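Local atomic coordinates of RNA-binding protein (Porphyromonas gingivalis W83, PDB entry 7JLY), a protein that probably binds RNA through a single RNA recognition motif, a compact fold in which two helices pack on one face of an antiparallel beta sheet. Residues G8-V14 with F69-L74; V14-T20 with S31-I35; L22-Y26 with R59-L64. All blocks are in the same frame, centred on the assembly; numbering follows the deposited sequence.

Interaction 1 of 3, residues G8-V14 with F69-L74; sequences GNLNYRV and FQGRKL
Asn9 and Arg72 meet by their side chains, with the amide and guanidinium planes nearly perpendicular (87° apart). Asn9 has CG anti to its own backbone N (chi1 -163°), which carries the amide across to the segment 69-74. Arg72 approaches side-on and gives two nitrogens to one oxygen. Its NH2 lies 2.9 Å from Asn9 OD1, in the carbonyl plane and on a lone pair. Its NE lies 3.1 Å from the same Asn9 OD1 but well above that plane. The other end of the amide is used too: Asn9 ND2 donates to Lys73 O at 2.8 Å, in plane and on a lone pair. Water 1 bridges Asn9 O and Arg72 O.

Gln70 forms the second centre, in the type I' turn from Phe69 to Arg72. Its carbonyl O accepts from Asn11 ND2 at 2.9 Å, in a nearly straight bond. Asn11 OD1 takes the backbone N of Arg13, so this amide closes an Asx turn and grips the hairpin at once. The Gln70 amide end lies against Val14 CG2, which also packs 3.7 Å from Phe69 CE2. Deeper in, Leu10 CD2 touches Leu74 CD2, and Leu10 and Val14 both rest on Leu19 of helix 16-23.

The contact joins the loop after strand 3-8 to the hairpin that links strand 68-69 to strand 72-78 in the RNA recognition motif. Each asparagine uses both ends of its amide, which fixes the flip of the group. Asn9 OD1, held by two N-H groups of one cation, is probably polarised by it.

Interaction 2 of 3, residues V14-T20 with S31-I35; sequences VREEDLT and SARVI
Glu16 reaches from the first turn of helix 16-23 across the backbone of strand 29-36. Its CB points toward the strand and lies 4.1 Å from Ala32 O. CG sits anti to the carbonyl carbon of Glu16 (chi1 -73°) and comes down on the strand, touching Val34 CG2 at 3.7 Å and lying close to Val34 N. The chain then runs on extended. CD comes close to Ala32 O, and OE1 is near that same oxygen, but these are two acceptors and no bond forms. OE2 does the binding. Val34 N donates to Glu16 OE2 at 3.1 Å, on the anti side and 22° out of the carboxylate plane, with an N-H...O angle of 164°. Water 4 donates to Glu16 OE2 and to Val34 O. The carboxylate thus holds Val34 N directly and Val34 O through the water.

Beside this arm the contact is mostly side-chain packing. Leu19 CD1 meets Val34 CG2 at 3.9 Å, the two side chains crossing at about a right angle. Further along the helix, Thr20 OG1 lies 3.2 Å from Ala32 CB and donates to Glu16 O.

The helix start is organised separately. Arg15, at the N-cap position, gives its backbone N to Asp18 OD2 and closes a side-on salt bridge on the same carboxylate.

Helix 16-23 packs here on strand 29-36, an outermost strand, which is bonded to strand 46-51 through pairs such as Arg33 with Phe48. The backbone N-H of Val34 finds its acceptor in a helix side chain. Ala32 O nearby would tend to disfavour charge on Glu16; the Val34 N-H, the water and the helix start would probably offset this.

Interaction 3 of 3, residues L22-Y26 with R59-L64; sequences LLQQY and RAIEEL
Tyr26 lies with one ring face on Ala60 of helix 54-64. The CA of Ala60 stands 4.1 Å from the ring centroid and 19° off the ring normal, a CH-pi contact. The CB of Ala60 touches the ring closer to its root, at 3.6 Å from Tyr26 CD2. CB of Gln25 lies over the rim of the opposite face, so the ring is held between its own neighbour in sequence and the helix.

The far end of the ring meets Glu63. Ring and carboxylate planes are nearly perpendicular, 85° apart, and the two side chains cross at about a right angle. Tyr26 OH donates to Glu63 OE2 at 2.7 Å. The oxygen lies in the plane of the ring at its edge, but the hydroxyl approaches it from above the carboxylate plane. Glu63 has CG anti to its backbone N (chi1 170°) and an extended chain beyond, which carries the carboxylate outward, nearly perpendicular to the run of the helix, to the hydroxyl.

Leu64 packs against both Tyr26 and the leucines of helix 16-23. Its CD2 lies 3.7 Å from Tyr26 OH, so the hydroxyl has a carboxylate oxygen and a leucine methyl as neighbours. Leu22 and Leu64 reach toward each other tip to tip, with Leu22 CD1 3.9 Å from Leu64 CD2. Leu23 comes in obliquely to Leu64, and its CD1 also reaches Ala60 CB at 3.6 Å.

This is the meeting place of the two helices of the RNA recognition motif, helix 16-23 with its following turn and the last turns of helix 54-64. Below them, Leu23 continues onto Ile5 of strand 3-8, Val29 of strand 29-36, and Val49 and Met51 of strand 46-51. Tyr26 also touches Met51.

The three contacts are spread over one RNA recognition motif, with centres about 11 to 15 Å apart. Interactions 1 and 2 share Val14 and reach the same antiparallel sheet. Interactions 2 and 3 both use helix 16-23, one at its start and one at its end. Along the chain, interactions 2 and 3 cross, and both lie between Val14 and the hairpin that interaction 1 brings back to the loop 8-14. Small apolar touches join the sites: Leu10 meets Leu19, and Phe69 and Leu74 both meet Leu22. Helix 16-23 is therefore held to an outer strand, to the second helix and to the hairpin 69-74, consistent with a single compact domain.

Interaction 1 of 3, residues G8-V14 with F69-L74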
loop_
_atom_site.group_PDB
_atom_site.type_symbol
_atom_site.label_atom_id
_atom_site.label_comp_id
_atom_site.label_asym_id
_atom_site.label_seq_id
_atom_site.Cartn_x
_atom_site.Cartn_y
_atom_site.Cartn_z
ATOM N N GLY A 8 -1.685 4.707 3.141
ATOM C CA GLY A 8 -1.259 6.005 3.647
ATOM C C GLY A 8 -1.225 6.082 5.163
ATOM O O GLY A 8 -1.490 5.082 5.830
ATOM N N ASN A 9 -0.898 7.269 5.685
ATOM C CA ASN A 9 -0.614 7.471 7.111
ATOM C C ASN A 9 0.485 6.526 7.612
ATOM O O ASN A 9 0.455 6.050 8.758
ATOM C CB ASN A 9 -1.872 7.293 7.957
ATOM C CG ASN A 9 -1.708 7.874 9.334
ATOM O OD1 ASN A 9 -1.019 8.869 9.491
ATOM N ND2 ASN A 9 -2.276 7.221 10.345
ATOM N N LEU A 10 1.461 6.259 6.751
ATOM C CA LEU A 10 2.503 5.279 7.050
ATOM C C LEU A 10 3.601 5.841 7.934
ATOM O O LEU A 10 4.028 6.975 7.750
ATOM C CB LEU A 10 3.130 4.765 5.747
ATOM C CG LEU A 10 2.215 3.979 4.809
ATOM C CD1 LEU A 10 2.938 3.672 3.497
ATOM C CD2 LEU A 10 1.772 2.678 5.483
ATOM N N ASN A 11 4.038 5.049 8.906
ATOM C CA ASN A 11 5.328 5.256 9.560
ATOM C C ASN A 11 6.366 5.540 8.467
ATOM O O ASN A 11 6.429 4.821 7.468
ATOM C CB ASN A 11 5.694 4.008 10.384
ATOM C CG ASN A 11 6.946 4.191 11.247
ATOM O OD1 ASN A 11 7.927 4.832 10.844
ATOM N ND2 ASN A 11 6.918 3.605 12.439
ATOM N N TYR A 12 7.156 6.597 8.621
ATOM C CA TYR A 12 8.084 6.973 7.551
ATOM C C TYR A 12 9.169 5.920 7.318
ATOM O O TYR A 12 9.876 5.966 6.311
ATOM C CB TYR A 12 8.718 8.332 7.845
ATOM C CG TYR A 12 7.747 9.485 7.754
ATOM C CD1 TYR A 12 7.070 9.762 6.564
ATOM C CD2 TYR A 12 7.507 10.300 8.843
ATOM C CE1 TYR A 12 6.186 10.812 6.475
ATOM C CE2 TYR A 12 6.627 11.353 8.762
ATOM C CZ TYR A 12 5.969 11.610 7.578
ATOM O OH TYR A 12 5.083 12.672 7.499
ATOM N N ARG A 13 9.289 4.965 8.239
ATOM C CA ARG A 13 10.212 3.849 8.070
ATOM C C ARG A 13 9.640 2.748 7.172
ATOM O O ARG A 13 10.359 1.827 6.785
ATOM C CB ARG A 13 10.582 3.242 9.427
ATOM C CG ARG A 13 11.377 4.170 10.331
ATOM C CD ARG A 13 11.734 3.482 11.656
ATOM N NE ARG A 13 12.805 2.500 11.503
ATOM C CZ ARG A 13 12.616 1.189 11.390
ATOM N NH1 ARG A 13 11.392 0.683 11.404
ATOM N NH2 ARG A 13 13.657 0.379 11.252
ATOM N N VAL A 14 8.353 2.822 6.851
ATOM C CA VAL A 14 7.759 1.775 6.007
ATOM C C VAL A 14 8.339 1.799 4.585
ATOM O O VAL A 14 8.290 2.820 3.896
ATOM C CB VAL A 14 6.231 1.904 5.937
ATOM C CG1 VAL A 14 5.679 1.008 4.844
ATOM C CG2 VAL A 14 5.619 1.527 7.278
ATOM N N PHE A 69 -0.308 -0.336 11.868
ATOM C CA PHE A 69 0.830 -0.965 11.222
ATOM C C PHE A 69 2.055 -0.114 11.571
ATOM O O PHE A 69 2.059 1.093 11.313
ATOM C CB PHE A 69 0.593 -1.050 9.703
ATOM C CG PHE A 69 1.719 -1.679 8.930
ATOM C CD1 PHE A 69 2.045 -3.016 9.107
ATOM C CD2 PHE A 69 2.417 -0.944 7.981
ATOM C CE1 PHE A 69 3.066 -3.604 8.378
ATOM C CE2 PHE A 69 3.447 -1.527 7.249
ATOM C CZ PHE A 69 3.773 -2.854 7.450
ATOM N N GLN A 70 3.071 -0.732 12.172
ATOM C CA GLN A 70 4.257 -0.012 12.645
ATOM C C GLN A 70 3.861 1.280 13.380
ATOM O O GLN A 70 4.402 2.364 13.121
ATOM C CB GLN A 70 5.214 0.271 11.470
ATOM C CG GLN A 70 5.753 -1.025 10.824
ATOM C CD GLN A 70 6.894 -0.796 9.835
ATOM O OE1 GLN A 70 7.600 0.214 9.894
ATOM N NE2 GLN A 70 7.079 -1.744 8.920
ATOM N N GLY A 71 2.884 1.148 14.275
ATOM C CA GLY A 71 2.505 2.221 15.181
ATOM C C GLY A 71 1.532 3.260 14.657
ATOM O O GLY A 71 1.194 4.201 15.377
ATOM N N ARG A 72 1.058 3.109 13.423
ATOM C CA ARG A 72 0.110 4.097 12.896
ATOM C C ARG A 72 -1.098 3.445 12.219
ATOM O O ARG A 72 -0.969 2.437 11.533
ATOM C CB ARG A 72 0.791 5.048 11.907
ATOM C CG ARG A 72 1.929 5.873 12.501
ATOM C CD ARG A 72 2.300 7.053 11.616
ATOM N NE ARG A 72 1.184 7.986 11.462
ATOM C CZ ARG A 72 0.892 8.958 12.323
ATOM N NH1 ARG A 72 1.651 9.149 13.398
ATOM N NH2 ARG A 72 -0.155 9.746 12.105
ATOM N N LYS A 73 -2.266 4.039 12.414
ATOM C CA LYS A 73 -3.485 3.513 11.818
ATOM C C LYS A 73 -3.431 3.595 10.289
ATOM O O LYS A 73 -3.279 4.678 9.720
ATOM C CB LYS A 73 -4.705 4.275 12.350
ATOM C CG LYS A 73 -6.027 3.755 11.805
ATOM C CD LYS A 73 -7.205 4.220 12.654
ATOM C CE LYS A 73 -7.403 5.719 12.554
ATOM N NZ LYS A 73 -8.604 6.132 13.348
ATOM N N LEU A 74 -3.522 2.447 9.623
ATOM C CA LEU A 74 -3.474 2.425 8.165
ATOM C C LEU A 74 -4.578 3.223 7.497
ATOM O O LEU A 74 -5.733 3.241 7.950
ATOM C CB LEU A 74 -3.557 0.985 7.649
ATOM C CG LEU A 74 -2.326 0.109 7.829
ATOM C CD1 LEU A 74 -2.709 -1.345 7.620
ATOM C CD2 LEU A 74 -1.243 0.512 6.838
HETATM O O HOH W 1 -0.060 3.184 8.878
HETATM O O HOH W 2 -2.498 6.508 13.671
HETATM O O HOH W 3 2.698 2.541 9.125
#

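Interaction 2 of 3, residues V14-T20 with S31-I35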
loop_
_atom_site.group_PDB
_atom_site.type_symbol
_atom_site.label_atom_id
_atom_site.label_comp_id
_atom_site.label_asym_id
_atom_site.label_seq_id
_atom_site.Cartn_x
_atom_site.Cartn_y
_atom_site.Cartn_z
ATOM N N VAL A 14 8.353 2.822 6.851
ATOM C CA VAL A 14 7.759 1.775 6.007
ATOM C C VAL A 14 8.339 1.799 4.585
ATOM O O VAL A 14 8.290 2.820 3.896
ATOM C CB VAL A 14 6.231 1.904 5.937
ATOM C CG1 VAL A 14 5.679 1.008 4.844
ATOM C CG2 VAL A 14 5.619 1.527 7.278
ATOM N N ARG A 15 8.907 0.664 4.171
ATOM C CA ARG A 15 9.530 0.514 2.853
ATOM C C ARG A 15 8.596 -0.160 1.863
ATOM O O ARG A 15 7.593 -0.741 2.253
ATOM C CB ARG A 15 10.801 -0.323 2.959
ATOM C CG ARG A 15 11.841 0.267 3.883
ATOM C CD ARG A 15 12.847 -0.792 4.308
ATOM N NE ARG A 15 12.220 -1.901 5.026
ATOM C CZ ARG A 15 12.892 -2.950 5.484
ATOM N NH1 ARG A 15 14.201 -3.024 5.285
ATOM N NH2 ARG A 15 12.266 -3.925 6.133
ATOM N N GLU A 16 8.950 -0.108 0.582
ATOM C CA GLU A 16 8.194 -0.857 -0.418
ATOM C C GLU A 16 8.130 -2.348 -0.083
ATOM O O GLU A 16 7.093 -2.989 -0.287
ATOM C CB GLU A 16 8.796 -0.635 -1.806
ATOM C CG GLU A 16 8.479 0.774 -2.321
ATOM C CD GLU A 16 9.195 1.114 -3.606
ATOM O OE1 GLU A 16 9.848 0.215 -4.169
ATOM O OE2 GLU A 16 9.098 2.281 -4.043
ATOM N N GLU A 17 9.213 -2.916 0.446
ATOM C CA GLU A 17 9.183 -4.352 0.714
ATOM C C GLU A 17 8.245 -4.663 1.876
ATOM O O GLU A 17 7.656 -5.731 1.930
ATOM C CB GLU A 17 10.585 -4.905 0.980
ATOM C CG GLU A 17 11.126 -4.636 2.355
ATOM C CD GLU A 17 12.252 -5.585 2.709
ATOM O OE1 GLU A 17 11.983 -6.602 3.380
ATOM O OE2 GLU A 17 13.402 -5.314 2.302
ATOM N N ASP A 18 8.075 -3.711 2.791
ATOM C CA ASP A 18 7.117 -3.868 3.876
ATOM C C ASP A 18 5.675 -3.833 3.364
ATOM O O ASP A 18 4.814 -4.550 3.884
ATOM C CB ASP A 18 7.333 -2.778 4.927
ATOM C CG ASP A 18 8.752 -2.782 5.479
ATOM O OD1 ASP A 18 9.287 -3.884 5.696
ATOM O OD2 ASP A 18 9.332 -1.692 5.690
ATOM N N LEU A 19 5.405 -2.992 2.363
ATOM C CA LEU A 19 4.072 -2.937 1.765
ATOM C C LEU A 19 3.774 -4.216 1.009
ATOM O O LEU A 19 2.687 -4.763 1.112
ATOM C CB LEU A 19 3.932 -1.742 0.830
ATOM C CG LEU A 19 3.958 -0.383 1.528
ATOM C CD1 LEU A 19 3.709 0.703 0.512
ATOM C CD2 LEU A 19 2.898 -0.330 2.631
ATOM N N THR A 20 4.752 -4.695 0.247
ATOM C CA THR A 20 4.582 -5.954 -0.454
ATOM C C THR A 20 4.367 -7.071 0.550
ATOM O O THR A 20 3.499 -7.919 0.359
ATOM C CB THR A 20 5.792 -6.285 -1.336
ATOM O OG1 THR A 20 5.971 -5.245 -2.313
ATOM C CG2 THR A 20 5.576 -7.615 -2.043
ATOM N N SER A 31 3.115 -4.762 -8.076
ATOM C CA SER A 31 3.782 -3.479 -7.990
ATOM C C SER A 31 3.666 -2.920 -6.582
ATOM O O SER A 31 2.632 -3.071 -5.939
ATOM C CB SER A 31 3.171 -2.499 -9.006
ATOM O OG SER A 31 3.821 -1.249 -8.948
ATOM N N ALA A 32 4.727 -2.277 -6.108
ATOM C CA ALA A 32 4.677 -1.586 -4.829
ATOM C C ALA A 32 5.571 -0.355 -4.911
ATOM O O ALA A 32 6.730 -0.438 -5.339
ATOM C CB ALA A 32 5.112 -2.506 -3.684
ATOM N N ARG A 33 5.017 0.796 -4.538
ATOM C CA ARG A 33 5.736 2.059 -4.661
ATOM C C ARG A 33 5.479 2.899 -3.422
ATOM O O ARG A 33 4.331 3.062 -3.027
ATOM C CB ARG A 33 5.284 2.834 -5.906
ATOM C CG ARG A 33 5.335 2.057 -7.209
ATOM C CD ARG A 33 4.928 2.929 -8.391
ATOM N NE ARG A 33 3.483 3.133 -8.489
ATOM C CZ ARG A 33 2.897 4.320 -8.644
ATOM N NH1 ARG A 33 3.630 5.428 -8.713
ATOM N NH2 ARG A 33 1.573 4.403 -8.730
ATOM N N VAL A 34 6.539 3.410 -2.800
ATOM C CA VAL A 34 6.386 4.438 -1.776
ATOM C C VAL A 34 6.704 5.767 -2.424
ATOM O O VAL A 34 7.736 5.905 -3.082
ATOM C CB VAL A 34 7.308 4.218 -0.568
ATOM C CG1 VAL A 34 7.292 5.454 0.338
ATOM C CG2 VAL A 34 6.894 2.961 0.221
ATOM N N ILE A 35 5.806 6.735 -2.287
ATOM C CA ILE A 35 6.015 8.045 -2.903
ATOM C C ILE A 35 6.975 8.833 -2.033
ATOM O O ILE A 35 6.816 8.869 -0.812
ATOM C CB ILE A 35 4.704 8.833 -3.065
ATOM C CG1 ILE A 35 3.675 8.015 -3.849
ATOM C CG2 ILE A 35 4.969 10.183 -3.738
ATOM C CD1 ILE A 35 4.184 7.521 -5.193
HETATM O O HOH W 4 10.164 4.551 -2.846
#

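Interaction 3 of 3, residues L22-Y26 with R59-L64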
loop_
_atom_site.group_PDB
_atom_site.type_symbol
_atom_site.label_atom_id
_atom_site.label_comp_id
_atom_site.label_asym_id
_atom_site.label_seq_id
_atom_site.Cartn_x
_atom_site.Cartn_y
_atom_site.Cartn_z
ATOM N N LEU A 22 3.096 -7.004 3.469
ATOM C CA LEU A 22 1.769 -6.870 4.044
ATOM C C LEU A 22 0.683 -7.376 3.100
ATOM O O LEU A 22 -0.162 -8.194 3.479
ATOM C CB LEU A 22 1.508 -5.403 4.409
ATOM C CG LEU A 22 0.193 -5.109 5.139
ATOM C CD1 LEU A 22 0.158 -5.841 6.467
ATOM C CD2 LEU A 22 0.008 -3.599 5.332
ATOM N N LEU A 23 0.704 -6.878 1.864
ATOM C CA LEU A 23 -0.387 -7.134 0.926
ATOM C C LEU A 23 -0.277 -8.505 0.256
ATOM O O LEU A 23 -1.295 -9.096 -0.107
ATOM C CB LEU A 23 -0.450 -6.023 -0.140
ATOM C CG LEU A 23 -1.233 -4.753 0.253
ATOM C CD1 LEU A 23 -2.667 -5.098 0.575
ATOM C CD2 LEU A 23 -0.598 -3.994 1.428
ATOM N N GLN A 24 0.934 -9.036 0.116
ATOM C CA GLN A 24 1.078 -10.297 -0.617
ATOM C C GLN A 24 0.496 -11.470 0.183
ATOM O O GLN A 24 0.315 -12.568 -0.348
ATOM C CB GLN A 24 2.545 -10.567 -0.974
ATOM C CG GLN A 24 3.375 -11.102 0.167
ATOM C CD GLN A 24 4.840 -11.296 -0.212
ATOM O OE1 GLN A 24 5.219 -11.138 -1.372
ATOM N NE2 GLN A 24 5.661 -11.644 0.772
ATOM N N GLN A 25 0.197 -11.229 1.456
ATOM C CA GLN A 25 -0.492 -12.216 2.281
ATOM C C GLN A 25 -1.878 -12.571 1.746
ATOM O O GLN A 25 -2.380 -13.654 2.040
ATOM C CB GLN A 25 -0.637 -11.706 3.718
ATOM C CG GLN A 25 0.688 -11.517 4.478
ATOM C CD GLN A 25 0.466 -10.940 5.870
ATOM O OE1 GLN A 25 0.779 -11.577 6.873
ATOM N NE2 GLN A 25 -0.089 -9.736 5.935
ATOM N N TYR A 26 -2.485 -11.661 0.976
ATOM C CA TYR A 26 -3.871 -11.810 0.518
ATOM C C TYR A 26 -3.989 -12.231 -0.938
ATOM O O TYR A 26 -5.069 -12.594 -1.367
ATOM C CB TYR A 26 -4.644 -10.496 0.744
ATOM C CG TYR A 26 -4.529 -10.095 2.192
ATOM C CD1 TYR A 26 -5.289 -10.738 3.169
ATOM C CD2 TYR A 26 -3.607 -9.145 2.594
ATOM C CE1 TYR A 26 -5.155 -10.405 4.499
ATOM C CE2 TYR A 26 -3.462 -8.806 3.927
ATOM C CZ TYR A 26 -4.239 -9.440 4.873
ATOM O OH TYR A 26 -4.083 -9.105 6.207
ATOM N N ARG A 59 -10.472 -7.990 -0.435
ATOM C CA ARG A 59 -10.329 -8.739 0.812
ATOM C C ARG A 59 -9.250 -8.106 1.691
ATOM O O ARG A 59 -9.424 -7.968 2.904
ATOM C CB ARG A 59 -9.988 -10.202 0.523
ATOM C CG ARG A 59 -9.447 -10.951 1.721
ATOM C CD ARG A 59 -8.957 -12.333 1.310
ATOM N NE ARG A 59 -10.071 -13.182 0.892
ATOM C CZ ARG A 59 -10.801 -13.891 1.748
ATOM N NH1 ARG A 59 -10.521 -13.841 3.048
ATOM N NH2 ARG A 59 -11.797 -14.649 1.311
ATOM N N ALA A 60 -8.132 -7.716 1.079
ATOM C CA ALA A 60 -7.043 -7.115 1.852
ATOM C C ALA A 60 -7.508 -5.810 2.487
ATOM O O ALA A 60 -7.246 -5.550 3.656
ATOM C CB ALA A 60 -5.814 -6.877 0.980
ATOM N N ILE A 61 -8.222 -4.995 1.716
ATOM C CA ILE A 61 -8.713 -3.729 2.244
ATOM C C ILE A 61 -9.673 -3.960 3.418
ATOM O O ILE A 61 -9.612 -3.265 4.432
ATOM C CB ILE A 61 -9.403 -2.910 1.127
ATOM C CG1 ILE A 61 -8.349 -2.376 0.155
ATOM C CG2 ILE A 61 -10.251 -1.771 1.721
ATOM C CD1 ILE A 61 -8.892 -2.037 -1.218
ATOM N N GLU A 62 -10.535 -4.958 3.293
ATOM C CA GLU A 62 -11.539 -5.236 4.319
ATOM C C GLU A 62 -10.883 -5.717 5.616
ATOM O O GLU A 62 -11.299 -5.346 6.718
ATOM C CB GLU A 62 -12.538 -6.281 3.812
ATOM C CG GLU A 62 -13.571 -6.745 4.841
ATOM C CD GLU A 62 -14.669 -5.722 5.079
ATOM O OE1 GLU A 62 -14.745 -4.728 4.314
ATOM O OE2 GLU A 62 -15.454 -5.908 6.038
ATOM N N GLU A 63 -9.851 -6.537 5.483
ATOM C CA GLU A 63 -9.154 -7.038 6.662
ATOM C C GLU A 63 -8.310 -5.939 7.299
ATOM O O GLU A 63 -8.315 -5.751 8.522
ATOM C CB GLU A 63 -8.268 -8.245 6.308
ATOM C CG GLU A 63 -7.338 -8.647 7.458
ATOM C CD GLU A 63 -6.844 -10.071 7.356
ATOM O OE1 GLU A 63 -7.564 -10.911 6.759
ATOM O OE2 GLU A 63 -5.743 -10.346 7.879
ATOM N N LEU A 64 -7.588 -5.200 6.467
ATOM C CA LEU A 64 -6.598 -4.262 6.987
ATOM C C LEU A 64 -7.202 -2.964 7.495
ATOM O O LEU A 64 -6.539 -2.237 8.242
ATOM C CB LEU A 64 -5.543 -3.957 5.926
ATOM C CG LEU A 64 -4.598 -5.113 5.584
ATOM C CD1 LEU A 64 -3.716 -4.726 4.416
ATOM C CD2 LEU A 64 -3.731 -5.491 6.786
#